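Local coordinates for putative phosphomethylpyrimidine kinase (Bacteroides thetaiotaomicron, PDB 3MBH), which probably phosphorylates pyridoxal and related B6 vitamers at the expense of ATP, as a kinase of the pyridoxal/phosphomethylpyrimidine kinase family, at the interface of chains A and B. Sequence-based numbering; all coordinates share one arbitrary frame. Chains: chain A/B, Putative phosphomethylpyrimidine kinase.

The interface of chains A and B. Residues chain A 243, 282-284; chain B 254, 277-278, 281.
With its CG anti to the carbonyl carbon (chi1 -71°), B:Asn278 points its amide toward the backbone of A:Ile283, while B:Gln254, its chain stretched out (chi2 -163°), brings its own amide to the same residue. Two side-chain amides of chain B thus grip both polar backbone atoms of A:Ile283, in the stretch of chain A that leads to its C-terminal strand 288-290. A:Ile283 N donates to the carbonyl OD1 of B:Asn278 at 2.8 Å, nearly straight at the hydrogen, with the donor tilted from the carbonyl plane. B:Gln254, on helix 241-257, gives its amide NE2 to A:Ile283 O at 3.0 Å; the acceptor lies almost in the plane of the B:Gln254 amide. A:Met243 CE, the methyl of a selenomethionine, lies 3.8 Å from B:Asn278 ND2, the two side chains meeting end to end, and also rests near B:Gln254 CD. An alanine in place of B:Gln254 would probably leave A:Ile283 O without this amide donor and the methyl of A:Met243 without part of its packing surface. The side chain of B:Met281, also selenomethionine, runs past A:Pro282 toward A:Gln284. B:Met281 CG packs on A:Pro282 CB at 3.8 Å. Farther along, B:Met281 SE, the selenium, lies 3.4 Å from A:Ile283 O, and the terminal methyl CE reaches A:Gln284 CA. The patch therefore joins backbone recognition by amides to apolar packing; chains A and B are copies of one protein, but their whole interface departs from exact two-fold symmetry, and the structure alone does not show whether this pairing is biological. At the edge of the patch, the ring CG of A:Pro282 meets the backbone O of B:His277 at 3.5 Å.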
loop_
_atom_site.group_PDB
_atom_site.type_symbol
_atom_site.label_atom_id
_atom_site.label_comp_id
_atom_site.label_asym_id
_atom_site.label_seq_id
_atom_site.Cartn_x
_atom_site.Cartn_y
_atom_site.Cartn_z
HETATM N N MSE A 243 3.523 -22.535 1.591
HETATM C CA MSE A 243 3.403 -21.092 1.428
HETATM C C MSE A 243 4.750 -20.396 1.706
HETATM O O MSE A 243 5.117 -19.487 0.966
HETATM C CB MSE A 243 2.286 -20.511 2.300
HETATM C CG MSE A 243 2.295 -18.996 2.354
HETATM SE SE MSE A 243 1.594 -18.290 0.677
HETATM C CE MSE A 243 -0.315 -18.738 0.964
ATOM N N PRO A 282 0.311 -10.318 -1.829
ATOM C CA PRO A 282 -0.321 -11.567 -2.236
ATOM C C PRO A 282 0.641 -12.461 -3.012
ATOM O O PRO A 282 1.426 -11.982 -3.813
ATOM C CB PRO A 282 -1.454 -11.112 -3.167
ATOM C CG PRO A 282 -1.775 -9.720 -2.765
ATOM C CD PRO A 282 -0.486 -9.146 -2.242
ATOM N N ILE A 283 0.538 -13.755 -2.807
ATOM C CA ILE A 283 1.405 -14.681 -3.509
ATOM C C ILE A 283 0.573 -15.776 -4.241
ATOM O O ILE A 283 -0.517 -16.187 -3.778
ATOM C CB ILE A 283 2.439 -15.128 -2.505
ATOM C CG1 ILE A 283 3.225 -16.321 -3.005
ATOM C CG2 ILE A 283 1.791 -15.320 -1.091
ATOM C CD1 ILE A 283 4.600 -16.266 -2.511
ATOM N N GLN A 284 0.982 -16.160 -5.441
ATOM C CA GLN A 284 0.291 -17.262 -6.097
ATOM C C GLN A 284 1.207 -18.449 -5.923
ATOM O O GLN A 284 2.419 -18.326 -5.997
ATOM C CB GLN A 284 -0.056 -16.995 -7.584
ATOM C CG GLN A 284 -0.308 -18.284 -8.456
ATOM C CD GLN A 284 -0.748 -17.964 -9.890
ATOM O OE1 GLN A 284 -0.903 -16.790 -10.261
ATOM N NE2 GLN A 284 -0.982 -19.013 -10.691
ATOM N N GLN B 254 -5.048 -22.794 -1.393
ATOM C CA GLN B 254 -4.263 -22.105 -0.384
ATOM C C GLN B 254 -4.880 -22.255 0.994
ATOM O O GLN B 254 -4.166 -22.463 1.962
ATOM C CB GLN B 254 -4.155 -20.638 -0.710
ATOM C CG GLN B 254 -3.367 -20.391 -1.988
ATOM C CD GLN B 254 -2.895 -18.962 -2.125
ATOM O OE1 GLN B 254 -3.372 -18.082 -1.436
ATOM N NE2 GLN B 254 -1.892 -18.746 -2.970
ATOM N N HIS B 277 -6.474 -12.324 1.622
ATOM C CA HIS B 277 -5.790 -11.284 0.844
ATOM C C HIS B 277 -5.111 -11.761 -0.423
ATOM O O HIS B 277 -4.685 -10.956 -1.235
ATOM C CB HIS B 277 -4.843 -10.512 1.751
ATOM C CG HIS B 277 -5.595 -9.677 2.740
ATOM N ND1 HIS B 277 -5.573 -8.299 2.728
ATOM C CD2 HIS B 277 -6.506 -10.032 3.687
ATOM C CE1 HIS B 277 -6.394 -7.844 3.663
ATOM N NE2 HIS B 277 -6.966 -8.876 4.265
ATOM N N ASN B 278 -5.087 -13.057 -0.645
ATOM C CA ASN B 278 -4.515 -13.557 -1.890
ATOM C C ASN B 278 -5.585 -13.544 -3.014
ATOM O O ASN B 278 -5.257 -13.768 -4.170
ATOM C CB ASN B 278 -3.891 -14.968 -1.683
ATOM C CG ASN B 278 -2.571 -14.943 -0.825
ATOM O OD1 ASN B 278 -1.655 -14.230 -1.112
ATOM N ND2 ASN B 278 -2.531 -15.732 0.214
HETATM N N MSE B 281 -5.462 -10.510 -6.100
HETATM C CA MSE B 281 -4.454 -10.579 -7.152
HETATM C C MSE B 281 -4.974 -11.428 -8.295
HETATM O O MSE B 281 -5.722 -12.366 -8.062
HETATM C CB MSE B 281 -3.184 -11.251 -6.609
HETATM C CG MSE B 281 -3.503 -12.601 -5.941
HETATM SE SE MSE B 281 -2.081 -13.895 -5.781
HETATM C CE MSE B 281 -3.107 -15.544 -5.482
#